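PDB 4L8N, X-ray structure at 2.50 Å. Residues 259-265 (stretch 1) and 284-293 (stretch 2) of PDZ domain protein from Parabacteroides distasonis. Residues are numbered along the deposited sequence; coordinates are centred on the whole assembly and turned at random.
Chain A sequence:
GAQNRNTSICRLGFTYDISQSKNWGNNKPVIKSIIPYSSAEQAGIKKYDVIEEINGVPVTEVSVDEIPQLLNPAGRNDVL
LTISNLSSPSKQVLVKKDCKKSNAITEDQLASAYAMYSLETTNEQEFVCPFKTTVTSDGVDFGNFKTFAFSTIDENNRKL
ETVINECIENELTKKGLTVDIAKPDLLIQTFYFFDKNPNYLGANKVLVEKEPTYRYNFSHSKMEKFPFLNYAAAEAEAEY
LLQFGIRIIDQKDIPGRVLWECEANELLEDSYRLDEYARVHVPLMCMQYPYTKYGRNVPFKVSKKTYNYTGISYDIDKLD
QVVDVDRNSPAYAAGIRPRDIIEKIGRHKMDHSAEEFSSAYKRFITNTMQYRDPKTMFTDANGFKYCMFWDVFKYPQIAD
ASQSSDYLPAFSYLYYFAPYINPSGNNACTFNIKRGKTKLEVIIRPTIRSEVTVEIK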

# COMPACT_ATOMS: atom_id res chain seq x y z
N LEU A 259 5.28 -13.18 -14.42
CA LEU A 259 6.40 -13.72 -13.65
C LEU A 259 6.76 -12.80 -12.50
O LEU A 259 6.98 -13.26 -11.38
CB LEU A 259 7.64 -13.92 -14.54
CG LEU A 259 7.52 -14.84 -15.75
CD1 LEU A 259 8.74 -14.74 -16.58
CD2 LEU A 259 7.39 -16.30 -15.33
N TRP A 260 6.81 -11.51 -12.79
CA TRP A 260 7.25 -10.48 -11.87
C TRP A 260 6.55 -9.17 -12.23
O TRP A 260 6.43 -8.83 -13.43
CB TRP A 260 8.78 -10.34 -12.01
CG TRP A 260 9.47 -9.39 -11.07
CD1 TRP A 260 10.12 -9.71 -9.92
CD2 TRP A 260 9.76 -8.00 -11.32
NE1 TRP A 260 10.74 -8.61 -9.39
CE2 TRP A 260 10.52 -7.54 -10.23
CE3 TRP A 260 9.43 -7.10 -12.35
CZ2 TRP A 260 10.99 -6.23 -10.15
CZ3 TRP A 260 9.84 -5.79 -12.23
CH2 TRP A 260 10.65 -5.37 -11.17
N GLU A 261 6.09 -8.46 -11.19
CA GLU A 261 5.40 -7.19 -11.31
C GLU A 261 5.82 -6.30 -10.16
O GLU A 261 5.89 -6.76 -9.02
CB GLU A 261 3.86 -7.40 -11.33
CG GLU A 261 3.04 -6.16 -11.72
CD GLU A 261 1.54 -6.34 -11.88
OE1 GLU A 261 1.12 -7.18 -12.70
OE2 GLU A 261 0.77 -5.59 -11.23
N CYS A 262 6.17 -5.06 -10.48
CA CYS A 262 6.55 -4.05 -9.51
C CYS A 262 5.73 -2.80 -9.75
O CYS A 262 5.68 -2.29 -10.88
CB CYS A 262 8.05 -3.75 -9.53
SG CYS A 262 8.62 -2.75 -8.13
N GLU A 263 4.99 -2.39 -8.70
CA GLU A 263 4.08 -1.26 -8.73
C GLU A 263 4.46 -0.25 -7.66
O GLU A 263 4.58 -0.59 -6.49
CB GLU A 263 2.63 -1.74 -8.53
CG GLU A 263 1.56 -0.75 -8.96
CD GLU A 263 0.14 -1.16 -8.61
OE1 GLU A 263 -0.36 -2.15 -9.18
OE2 GLU A 263 -0.47 -0.46 -7.78
N ALA A 264 4.68 0.97 -8.09
CA ALA A 264 4.98 2.10 -7.21
C ALA A 264 3.71 2.95 -7.08
O ALA A 264 3.08 3.30 -8.10
CB ALA A 264 6.12 2.93 -7.77
N ASN A 265 3.32 3.21 -5.83
CA ASN A 265 2.17 4.05 -5.50
C ASN A 265 2.65 5.16 -4.59
O ASN A 265 3.04 4.93 -3.44
CB ASN A 265 1.03 3.24 -4.90
CG ASN A 265 0.38 2.34 -5.92
OD1 ASN A 265 -0.36 2.81 -6.81
ND2 ASN A 265 0.65 1.04 -5.82
N LEU A 284 15.77 1.68 -9.57
CA LEU A 284 15.57 1.22 -8.18
C LEU A 284 14.61 0.01 -8.15
O LEU A 284 14.90 -0.98 -7.47
CB LEU A 284 15.04 2.35 -7.28
CG LEU A 284 15.90 3.58 -7.09
CD1 LEU A 284 15.09 4.69 -6.45
CD2 LEU A 284 17.18 3.28 -6.28
N MSE A 285 13.49 0.08 -8.90
CA MSE A 285 12.48 -0.98 -9.04
C MSE A 285 13.06 -2.27 -9.62
O MSE A 285 12.72 -3.35 -9.14
CB MSE A 285 11.35 -0.50 -9.95
CG MSE A 285 10.43 0.50 -9.28
SE MSE A 285 9.22 1.36 -10.50
CE MSE A 285 8.18 -0.14 -10.90
N CYS A 286 13.92 -2.17 -10.65
CA CYS A 286 14.50 -3.34 -11.31
C CYS A 286 15.65 -3.98 -10.55
O CYS A 286 16.09 -5.06 -10.94
CB CYS A 286 14.90 -3.01 -12.74
SG CYS A 286 13.49 -2.65 -13.81
N MSE A 287 16.11 -3.37 -9.43
CA MSE A 287 17.16 -4.00 -8.61
C MSE A 287 16.64 -5.31 -7.99
O MSE A 287 17.43 -6.16 -7.58
CB MSE A 287 17.67 -3.04 -7.53
CG MSE A 287 18.83 -2.20 -8.01
SE MSE A 287 19.48 -0.90 -6.71
CE MSE A 287 20.24 -2.09 -5.56
N GLN A 288 15.29 -5.48 -7.96
CA GLN A 288 14.70 -6.70 -7.45
C GLN A 288 14.38 -7.69 -8.57
O GLN A 288 13.78 -8.72 -8.28
CB GLN A 288 13.50 -6.44 -6.55
CG GLN A 288 13.94 -5.90 -5.20
CD GLN A 288 12.98 -6.23 -4.12
OE1 GLN A 288 13.26 -7.04 -3.24
NE2 GLN A 288 11.81 -5.62 -4.21
N TYR A 289 14.83 -7.43 -9.82
CA TYR A 289 14.72 -8.40 -10.90
C TYR A 289 16.13 -8.91 -11.25
O TYR A 289 16.96 -8.09 -11.64
CB TYR A 289 13.97 -7.88 -12.15
CG TYR A 289 13.66 -9.04 -13.08
CD1 TYR A 289 12.60 -9.90 -12.81
CD2 TYR A 289 14.53 -9.38 -14.12
CE1 TYR A 289 12.36 -11.04 -13.59
CE2 TYR A 289 14.30 -10.52 -14.91
CZ TYR A 289 13.21 -11.34 -14.64
OH TYR A 289 12.97 -12.46 -15.41
N PRO A 290 16.46 -10.22 -11.11
CA PRO A 290 15.62 -11.37 -10.73
C PRO A 290 15.57 -11.70 -9.24
O PRO A 290 14.85 -12.63 -8.86
CB PRO A 290 16.30 -12.51 -11.49
CG PRO A 290 17.74 -12.15 -11.49
CD PRO A 290 17.83 -10.66 -11.46
N TYR A 291 16.32 -10.98 -8.39
CA TYR A 291 16.37 -11.31 -6.98
C TYR A 291 15.47 -10.38 -6.15
O TYR A 291 15.84 -9.26 -5.84
CB TYR A 291 17.82 -11.28 -6.49
CG TYR A 291 18.01 -11.74 -5.06
CD1 TYR A 291 17.51 -12.96 -4.63
CD2 TYR A 291 18.73 -10.97 -4.15
CE1 TYR A 291 17.68 -13.39 -3.31
CE2 TYR A 291 18.92 -11.39 -2.84
CZ TYR A 291 18.40 -12.60 -2.42
OH TYR A 291 18.61 -13.02 -1.12
N THR A 292 14.27 -10.90 -5.82
CA THR A 292 13.24 -10.24 -5.02
C THR A 292 13.26 -10.79 -3.59
O THR A 292 13.03 -11.98 -3.38
CB THR A 292 11.85 -10.46 -5.68
OG1 THR A 292 11.83 -9.90 -6.99
CG2 THR A 292 10.71 -9.85 -4.88
N LYS A 293 13.54 -9.91 -2.60
CA LYS A 293 13.47 -10.32 -1.20
C LYS A 293 12.47 -9.44 -0.39
O LYS A 293 11.99 -9.89 0.64
CB LYS A 293 14.84 -10.46 -0.52
CG LYS A 293 15.78 -9.27 -0.49
CD LYS A 293 16.93 -9.58 0.48
CE LYS A 293 18.08 -8.60 0.36
NZ LYS A 293 18.95 -8.62 1.58

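What polar contacts tie the strand to the second stretch? Both come from the indole nitrogen of W260. NE1 of W260 donates to OG1 of T292 at 2.9 Å, and more weakly to the backbone O of Q288 at 3.2 Å, where the N-H...O angle is only 127°. The hydroxyl is itself anchored, since OG1 of T292 donates to O of Q288 at 2.6 Å. Indole N-H, threonine hydroxyl and carbonyl thus form a compact triangle, and a buried tryptophan keeps its one polar group satisfied.

How does the second stretch receive the rest of the indole? The CA-to-CB bond of W260 points toward the second stretch, and chi1 near 180° (t) with chi2 at 98° carries the ring into it. Y289 covers one face: its ring presents an edge to the five-membered ring, with planes at 74° and centroids 5.0 Å apart, and CD1 of Y289 lies 3.6 Å from CG of W260. CB of Y289 sits 4.1 Å from the centroid of the six-membered ring of W260, almost along its normal, in a CH-pi contact. At the ring's edge, CZ2 of W260 comes within 3.5 Å of the backbone O of M285.

What packs farther along the strand? C262 and A264, which point toward the second stretch as W260 does, meet the selenomethionine M285. CE of M285 lies 3.8 Å from SG of C262 and 3.3 Å from O of C262, while SE of M285 is 4.4 Å from CB of A264. The long, flexible side chain spans two small residues.

How is the burial distributed? The stretches bury 405 Å² in all, with W260 contributing most, followed by M285 and Y289. E263, between the two small residues, points away; OE2 of E263 instead accepts a 2.7 Å hydrogen bond from ND2 of N265.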